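Local coordinates for protein insecticidal Delta-Endotoxin Cry8Ea1 (Bacillus Thuringiensis, PDB 3EB7) that acts as an insecticidal delta-endotoxin against soil-dwelling larvae, probably by binding receptors on gut cells and forming pores in their membranes, at residues A[269-281]-A[453-466]. Residues are numbered along the deposited sequence; the frame is centred on the assembly and turned at random.
Sequences TFIRGKHLFDFIT and VVKASDGPKPSANE
Lys274 lies along the loop 461-466 and shows how a long side chain can knit two domains together, its methylenes resting on backbone and its amine reaching a backbone carbonyl and a carboxylate. Lys274 CB sits 3.3 Å from the carbonyl O of Pro462 and near that ring's CB; CG and CD then run past the carbonyl O of Ser463. Lys274 CE comes to 3.5 Å from Asn465 O. Bends at chi2 (-74°) and chi4 swing the amine to Asn465 and Glu466, where Lys274 NZ gives a weak hydrogen bond to Asn465 O and forms a long salt bridge, 3.6 Å, with Glu466 OE2.

Two residues on, Leu276 fills the bend of 454-460. Its CD2 packs beside Val454 O and the methyl of Ala456, while Leu276 CD1 lies against the backbone of Asp458, 3.7 Å from Asp458 C. Phe277 supplies the one backbone hydrogen bond across the interface: Phe277 N meets Val454 O at 2.9 Å, from above the carbonyl plane. The aromatic ring runs alongside Lys455, and Lys455 CE approaches Phe277 CD2 obliquely at 3.9 Å before NZ turns to Asp438. A water that donates to both Phe277 O and Ala456 O bridges the backbones further.

Within 269-281, Arg272 grips Asp278 end-on through NH1 and NH2, with Arg272 CZ lying over the centre of one face of the His275 ring; Glu241 takes a salt bridge from Arg272 NH2 and a hydrogen bond from His275 NE2.

The contact thus joins the connection between helix 263-270 and strand 278-292, in the second domain of the three-domain Cry fold, to the loop that follows strand 448-452 in the third. Strand 476-478 packs against Pro462, and Arg187 of helix 161-191, in the N-terminal helical domain, bonds to Glu466 O.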
ATOM      1  N   THR A 269      -8.529 -17.021  -9.940  1.00 23.75           N
ATOM      2  CA  THR A 269      -7.859 -18.085  -9.186  1.00 23.31           C
ATOM      3  C   THR A 269      -6.610 -17.619  -8.411  1.00 23.35           C
ATOM      4  O   THR A 269      -6.423 -18.039  -7.251  1.00 23.75           O
ATOM      5  CB  THR A 269      -7.467 -19.273 -10.099  1.00 24.01           C
ATOM      6  OG1 THR A 269      -8.559 -19.630 -10.962  1.00 24.40           O
ATOM      7  CG2 THR A 269      -7.055 -20.457  -9.297  1.00 24.18           C
ATOM      8  N   PHE A 270      -5.756 -16.790  -9.032  1.00 21.81           N
ATOM      9  CA  PHE A 270      -4.555 -16.290  -8.364  1.00 20.83           C
ATOM     10  C   PHE A 270      -4.820 -15.245  -7.263  1.00 21.45           C
ATOM     11  O   PHE A 270      -4.041 -15.130  -6.304  1.00 21.16           O
ATOM     12  CB  PHE A 270      -3.596 -15.678  -9.361  1.00 20.76           C
ATOM     13  CG  PHE A 270      -2.680 -16.661 -10.035  1.00 20.08           C
ATOM     14  CD1 PHE A 270      -2.125 -16.353 -11.270  1.00 19.80           C
ATOM     15  CD2 PHE A 270      -2.358 -17.878  -9.444  1.00 19.12           C
ATOM     16  CE1 PHE A 270      -1.239 -17.219 -11.897  1.00 20.07           C
ATOM     17  CE2 PHE A 270      -1.454 -18.760 -10.063  1.00 20.59           C
ATOM     18  CZ  PHE A 270      -0.903 -18.442 -11.281  1.00 20.33           C
ATOM     19  N   ILE A 271      -5.900 -14.483  -7.437  1.00 20.19           N
ATOM     20  CA  ILE A 271      -6.291 -13.395  -6.580  1.00 19.97           C
ATOM     21  C   ILE A 271      -7.391 -13.912  -5.634  1.00 20.79           C
ATOM     22  O   ILE A 271      -8.346 -14.556  -6.058  1.00 20.18           O
ATOM     23  CB  ILE A 271      -6.788 -12.160  -7.423  1.00 19.92           C
ATOM     24  CG1 ILE A 271      -5.722 -11.743  -8.444  1.00 18.53           C
ATOM     25  CG2 ILE A 271      -7.142 -10.922  -6.539  1.00 19.61           C
ATOM     26  CD1 ILE A 271      -4.335 -11.513  -7.851  1.00 16.72           C
ATOM     27  N   ARG A 272      -7.206 -13.626  -4.351  1.00 20.46           N
ATOM     28  CA  ARG A 272      -8.093 -14.071  -3.312  1.00 21.80           C
ATOM     29  C   ARG A 272      -9.387 -13.305  -3.434  1.00 21.73           C
ATOM     30  O   ARG A 272      -9.360 -12.091  -3.643  1.00 21.68           O
ATOM     31  CB  ARG A 272      -7.492 -13.735  -1.933  1.00 20.50           C
ATOM     32  CG  ARG A 272      -6.419 -14.686  -1.470  1.00 23.88           C
ATOM     33  CD  ARG A 272      -6.689 -15.033   0.012  1.00 24.87           C
ATOM     34  NE  ARG A 272      -5.864 -14.185   0.815  1.00 21.02           N
ATOM     35  CZ  ARG A 272      -5.924 -14.071   2.136  1.00 20.23           C
ATOM     36  NH1 ARG A 272      -6.801 -14.746   2.868  1.00 14.61           N
ATOM     37  NH2 ARG A 272      -5.056 -13.257   2.719  1.00 17.20           N
ATOM     38  N   GLY A 273     -10.502 -13.992  -3.236  1.00 22.35           N
ATOM     39  CA  GLY A 273     -11.708 -13.303  -2.795  1.00 23.75           C
ATOM     40  C   GLY A 273     -11.436 -12.233  -1.726  1.00 24.28           C
ATOM     41  O   GLY A 273     -10.474 -12.317  -0.941  1.00 24.67           O
ATOM     42  N   LYS A 274     -12.277 -11.208  -1.711  1.00 24.84           N
ATOM     43  CA  LYS A 274     -12.236 -10.191  -0.670  1.00 25.55           C
ATOM     44  C   LYS A 274     -12.306 -10.844   0.746  1.00 24.27           C
ATOM     45  O   LYS A 274     -12.956 -11.863   0.929  1.00 24.14           O
ATOM     46  CB  LYS A 274     -13.339  -9.141  -0.940  1.00 26.93           C
ATOM     47  CG  LYS A 274     -13.066  -8.233  -2.174  1.00 27.61           C
ATOM     48  CD  LYS A 274     -11.952  -7.188  -1.893  1.00 28.49           C
ATOM     49  CE  LYS A 274     -11.845  -6.092  -2.962  1.00 30.81           C
ATOM     50  NZ  LYS A 274     -12.414  -6.493  -4.291  1.00 34.86           N
ATOM     51  N   HIS A 275     -11.542 -10.319   1.703  1.00 22.55           N
ATOM     52  CA  HIS A 275     -11.383 -10.979   3.017  1.00 21.73           C
ATOM     53  C   HIS A 275     -10.958  -9.898   3.985  1.00 21.02           C
ATOM     54  O   HIS A 275     -10.501  -8.822   3.575  1.00 21.43           O
ATOM     55  CB  HIS A 275     -10.266 -12.069   2.972  1.00 21.74           C
ATOM     56  CG  HIS A 275      -8.958 -11.567   2.396  1.00 19.32           C
ATOM     57  ND1 HIS A 275      -7.916 -11.124   3.184  1.00 14.91           N
ATOM     58  CD2 HIS A 275      -8.559 -11.387   1.110  1.00 16.85           C
ATOM     59  CE1 HIS A 275      -6.929 -10.697   2.408  1.00 18.21           C
ATOM     60  NE2 HIS A 275      -7.285 -10.857   1.144  1.00 15.15           N
ATOM     61  N   LEU A 276     -11.103 -10.187   5.268  1.00 19.88           N
ATOM     62  CA  LEU A 276     -10.621  -9.313   6.321  1.00 19.47           C
ATOM     63  C   LEU A 276      -9.109  -9.410   6.388  1.00 19.13           C
ATOM     64  O   LEU A 276      -8.527 -10.453   6.077  1.00 19.58           O
ATOM     65  CB  LEU A 276     -11.230  -9.756   7.676  1.00 19.83           C
ATOM     66  CG  LEU A 276     -12.698  -9.345   7.824  1.00 20.42           C
ATOM     67  CD1 LEU A 276     -13.380 -10.328   8.750  1.00 20.57           C
ATOM     68  CD2 LEU A 276     -12.805  -7.866   8.300  1.00 19.55           C
ATOM     69  N   PHE A 277      -8.459  -8.335   6.791  1.00 19.20           N
ATOM     70  CA  PHE A 277      -7.000  -8.325   6.856  1.00 19.06           C
ATOM     71  C   PHE A 277      -6.515  -9.540   7.660  1.00 19.01           C
ATOM     72  O   PHE A 277      -6.993  -9.782   8.749  1.00 18.49           O
ATOM     73  CB  PHE A 277      -6.531  -7.017   7.491  1.00 18.87           C
ATOM     74  CG  PHE A 277      -5.034  -6.853   7.494  1.00 20.19           C
ATOM     75  CD1 PHE A 277      -4.364  -6.378   6.363  1.00 18.75           C
ATOM     76  CD2 PHE A 277      -4.288  -7.186   8.617  1.00 20.36           C
ATOM     77  CE1 PHE A 277      -2.973  -6.213   6.356  1.00 17.20           C
ATOM     78  CE2 PHE A 277      -2.903  -7.038   8.606  1.00 20.59           C
ATOM     79  CZ  PHE A 277      -2.249  -6.545   7.451  1.00 17.92           C
ATOM     80  N   ASP A 278      -5.599 -10.331   7.121  1.00 19.65           N
ATOM     81  CA  ASP A 278      -5.191 -11.573   7.829  1.00 20.08           C
ATOM     82  C   ASP A 278      -3.682 -11.884   7.812  1.00 19.53           C
ATOM     83  O   ASP A 278      -2.914 -11.235   7.123  1.00 18.87           O
ATOM     84  CB  ASP A 278      -6.022 -12.790   7.391  1.00 20.45           C
ATOM     85  CG  ASP A 278      -5.864 -13.135   5.913  1.00 22.98           C
ATOM     86  OD1 ASP A 278      -5.006 -12.544   5.231  1.00 25.90           O
ATOM     87  OD2 ASP A 278      -6.597 -14.037   5.423  1.00 27.86           O
ATOM     88  N   PHE A 279      -3.288 -12.859   8.610  1.00 20.28           N
ATOM     89  CA  PHE A 279      -1.880 -13.276   8.725  1.00 20.97           C
ATOM     90  C   PHE A 279      -1.795 -14.766   8.540  1.00 20.73           C
ATOM     91  O   PHE A 279      -2.615 -15.488   9.111  1.00 21.33           O
ATOM     92  CB  PHE A 279      -1.309 -12.911  10.102  1.00 20.19           C
ATOM     93  CG  PHE A 279      -1.158 -11.436  10.304  1.00 20.32           C
ATOM     94  CD1 PHE A 279      -2.172 -10.691  10.950  1.00 21.06           C
ATOM     95  CD2 PHE A 279      -0.036 -10.771   9.814  1.00 15.68           C
ATOM     96  CE1 PHE A 279      -2.035  -9.299  11.107  1.00 17.42           C
ATOM     97  CE2 PHE A 279       0.112  -9.403   9.975  1.00 15.59           C
ATOM     98  CZ  PHE A 279      -0.880  -8.665  10.611  1.00 18.85           C
ATOM     99  N   ILE A 280      -0.821 -15.209   7.742  1.00 19.88           N
ATOM    100  CA  ILE A 280      -0.527 -16.626   7.590  1.00 20.11           C
ATOM    101  C   ILE A 280      -0.115 -17.244   8.918  1.00 19.30           C
ATOM    102  O   ILE A 280       0.677 -16.658   9.653  1.00 19.31           O
ATOM    103  CB  ILE A 280       0.541 -16.894   6.450  1.00 19.86           C
ATOM    104  CG1 ILE A 280       0.704 -18.381   6.178  1.00 19.41           C
ATOM    105  CG2 ILE A 280       1.935 -16.287   6.801  1.00 21.40           C
ATOM    106  CD1 ILE A 280       1.321 -18.695   4.789  1.00 21.89           C
ATOM    107  N   THR A 281      -0.669 -18.424   9.226  1.00 20.32           N
ATOM    108  CA  THR A 281      -0.319 -19.192  10.440  1.00 20.07           C
ATOM    109  C   THR A 281       0.329 -20.568  10.178  1.00 20.15           C
ATOM    110  O   THR A 281       1.117 -21.079  10.979  1.00 20.06           O
ATOM    111  CB  THR A 281      -1.544 -19.386  11.368  1.00 20.70           C
ATOM    112  OG1 THR A 281      -2.530 -20.155  10.689  1.00 20.85           O
ATOM    113  CG2 THR A 281      -2.128 -18.030  11.799  1.00 20.92           C
ATOM    114  N   VAL A 453     -11.206  -0.574   9.339  1.00 21.81           N
ATOM    115  CA  VAL A 453     -12.144  -1.546   9.934  1.00 21.84           C
ATOM    116  C   VAL A 453     -12.012  -2.972   9.359  1.00 21.47           C
ATOM    117  O   VAL A 453     -12.513  -3.947   9.946  1.00 20.90           O
ATOM    118  CB  VAL A 453     -13.617  -1.056   9.897  1.00 22.00           C
ATOM    119  CG1 VAL A 453     -13.792   0.182  10.786  1.00 21.36           C
ATOM    120  CG2 VAL A 453     -14.066  -0.785   8.416  1.00 22.77           C
ATOM    121  N   VAL A 454     -11.302  -3.081   8.240  1.00 20.98           N
ATOM    122  CA  VAL A 454     -10.990  -4.367   7.618  1.00 19.80           C
ATOM    123  C   VAL A 454     -10.045  -5.199   8.528  1.00 19.52           C
ATOM    124  O   VAL A 454      -9.891  -6.404   8.339  1.00 20.82           O
ATOM    125  CB  VAL A 454     -10.512  -4.176   6.138  1.00 19.94           C
ATOM    126  CG1 VAL A 454      -9.079  -3.581   6.038  1.00 19.15           C
ATOM    127  CG2 VAL A 454     -10.665  -5.461   5.332  1.00 19.74           C
ATOM    128  N   LYS A 455      -9.496  -4.574   9.560  1.00 17.83           N
ATOM    129  CA  LYS A 455      -8.683  -5.261  10.564  1.00 17.73           C
ATOM    130  C   LYS A 455      -9.501  -5.828  11.731  1.00 17.61           C
ATOM    131  O   LYS A 455      -8.981  -5.982  12.842  1.00 17.12           O
ATOM    132  CB  LYS A 455      -7.581  -4.326  11.110  1.00 17.24           C
ATOM    133  CG  LYS A 455      -6.719  -3.646  10.033  1.00 16.07           C
ATOM    134  CD  LYS A 455      -5.524  -3.017  10.761  1.00 19.61           C
ATOM    135  CE  LYS A 455      -4.338  -4.007  10.857  1.00 17.62           C
ATOM    136  NZ  LYS A 455      -3.407  -3.715  11.977  1.00 15.53           N
ATOM    137  N   ALA A 456     -10.789  -6.083  11.498  1.00 18.54           N
ATOM    138  CA  ALA A 456     -11.648  -6.756  12.494  1.00 18.72           C
ATOM    139  C   ALA A 456     -11.363  -8.236  12.586  1.00 19.94           C
ATOM    140  O   ALA A 456     -10.860  -8.864  11.631  1.00 20.34           O
ATOM    141  CB  ALA A 456     -13.088  -6.541  12.173  1.00 19.49           C
ATOM    142  N   SER A 457     -11.692  -8.815  13.743  1.00 21.60           N
ATOM    143  CA  SER A 457     -11.441 -10.228  14.002  1.00 21.95           C
ATOM    144  C   SER A 457     -12.443 -11.113  13.296  1.00 23.06           C
ATOM    145  O   SER A 457     -12.240 -12.329  13.217  1.00 24.12           O
ATOM    146  CB  SER A 457     -11.508 -10.508  15.511  1.00 22.73           C
ATOM    147  OG  SER A 457     -12.828 -10.293  16.030  1.00 21.02           O
ATOM    148  N   ASP A 458     -13.533 -10.529  12.812  1.00 23.71           N
ATOM    149  CA  ASP A 458     -14.639 -11.288  12.191  1.00 25.40           C
ATOM    150  C   ASP A 458     -15.738 -10.313  11.662  1.00 25.16           C
ATOM    151  O   ASP A 458     -15.584  -9.088  11.723  1.00 25.70           O
ATOM    152  CB  ASP A 458     -15.324 -12.181  13.247  1.00 25.33           C
ATOM    153  CG  ASP A 458     -16.051 -11.355  14.335  1.00 30.50           C
ATOM    154  OD1 ASP A 458     -16.485 -11.947  15.342  1.00 35.99           O
ATOM    155  OD2 ASP A 458     -16.221 -10.120  14.189  1.00 31.34           O
ATOM    156  N   GLY A 459     -16.838 -10.856  11.156  1.00 24.71           N
ATOM    157  CA  GLY A 459     -17.942 -10.041  10.680  1.00 24.27           C
ATOM    158  C   GLY A 459     -17.862  -9.965   9.166  1.00 24.65           C
ATOM    159  O   GLY A 459     -17.196 -10.784   8.518  1.00 24.17           O
ATOM    160  N   PRO A 460     -18.530  -8.955   8.582  1.00 25.03           N
ATOM    161  CA  PRO A 460     -18.643  -8.828   7.114  1.00 25.16           C
ATOM    162  C   PRO A 460     -17.282  -8.616   6.397  1.00 25.44           C
ATOM    163  O   PRO A 460     -16.390  -7.897   6.889  1.00 25.46           O
ATOM    164  CB  PRO A 460     -19.569  -7.612   6.912  1.00 24.71           C
ATOM    165  CG  PRO A 460     -20.041  -7.222   8.248  1.00 26.05           C
ATOM    166  CD  PRO A 460     -19.180  -7.849   9.303  1.00 24.37           C
ATOM    167  N   LYS A 461     -17.153  -9.249   5.242  1.00 25.24           N
ATOM    168  CA  LYS A 461     -16.003  -9.095   4.397  1.00 25.67           C
ATOM    169  C   LYS A 461     -16.241  -7.893   3.525  1.00 25.96           C
ATOM    170  O   LYS A 461     -17.394  -7.454   3.400  1.00 25.90           O
ATOM    171  CB  LYS A 461     -15.824 -10.338   3.532  1.00 25.94           C
ATOM    172  CG  LYS A 461     -15.519 -11.605   4.309  1.00 27.40           C
ATOM    173  CD  LYS A 461     -15.540 -12.746   3.319  1.00 34.58           C
ATOM    174  CE  LYS A 461     -15.277 -14.096   3.957  1.00 38.87           C
ATOM    175  NZ  LYS A 461     -15.366 -15.192   2.909  1.00 42.96           N
ATOM    176  N   PRO A 462     -15.154  -7.317   2.940  1.00 26.01           N
ATOM    177  CA  PRO A 462     -15.330  -6.241   1.953  1.00 26.07           C
ATOM    178  C   PRO A 462     -16.139  -6.710   0.743  1.00 26.30           C
ATOM    179  O   PRO A 462     -16.127  -7.877   0.412  1.00 25.84           O
ATOM    180  CB  PRO A 462     -13.895  -5.897   1.546  1.00 26.11           C
ATOM    181  CG  PRO A 462     -13.074  -6.377   2.718  1.00 26.30           C
ATOM    182  CD  PRO A 462     -13.732  -7.605   3.192  1.00 24.65           C
ATOM    183  N   SER A 463     -16.857  -5.804   0.105  1.00 27.30           N
ATOM    184  CA  SER A 463     -17.627  -6.161  -1.085  1.00 28.67           C
ATOM    185  C   SER A 463     -16.762  -6.021  -2.316  1.00 28.97           C
ATOM    186  O   SER A 463     -15.697  -5.393  -2.264  1.00 29.65           O
ATOM    187  CB  SER A 463     -18.881  -5.289  -1.176  1.00 28.94           C
ATOM    188  OG  SER A 463     -19.660  -5.476   0.018  1.00 30.67           O
ATOM    189  N   ALA A 464     -17.188  -6.629  -3.416  1.00 29.38           N
ATOM    190  CA  ALA A 464     -16.381  -6.620  -4.614  1.00 30.09           C
ATOM    191  C   ALA A 464     -16.507  -5.248  -5.306  1.00 30.26           C
ATOM    192  O   ALA A 464     -17.395  -5.028  -6.128  1.00 30.82           O
ATOM    193  CB  ALA A 464     -16.771  -7.770  -5.541  1.00 30.71           C
ATOM    194  N   ASN A 465     -15.636  -4.326  -4.902  1.00 29.45           N
ATOM    195  CA  ASN A 465     -15.496  -2.996  -5.474  1.00 29.36           C
ATOM    196  C   ASN A 465     -14.026  -2.581  -5.223  1.00 29.02           C
ATOM    197  O   ASN A 465     -13.341  -3.224  -4.419  1.00 29.46           O
ATOM    198  CB  ASN A 465     -16.495  -2.018  -4.809  1.00 29.44           C
ATOM    199  CG  ASN A 465     -16.204  -1.780  -3.321  1.00 31.55           C
ATOM    200  OD1 ASN A 465     -15.099  -1.381  -2.941  1.00 32.09           O
ATOM    201  ND2 ASN A 465     -17.201  -2.026  -2.474  1.00 32.28           N
ATOM    202  N   GLU A 466     -13.542  -1.530  -5.887  1.00 28.48           N
ATOM    203  CA  GLU A 466     -12.174  -1.027  -5.668  1.00 27.72           C
ATOM    204  C   GLU A 466     -12.153   0.393  -5.092  1.00 27.12           C
ATOM    205  O   GLU A 466     -11.312   1.220  -5.461  1.00 26.93           O
ATOM    206  CB  GLU A 466     -11.351  -1.086  -6.964  1.00 28.38           C
ATOM    207  CG  GLU A 466     -11.312  -2.476  -7.647  1.00 30.98           C
ATOM    208  CD  GLU A 466     -10.623  -3.515  -6.787  1.00 34.80           C
ATOM    209  OE1 GLU A 466      -9.841  -3.120  -5.885  1.00 38.60           O
ATOM    210  OE2 GLU A 466     -10.844  -4.730  -7.001  1.00 37.46           O
TER
HETATM  211  O   HOH W   1      -7.765  -8.656  11.124  1.00 15.76           O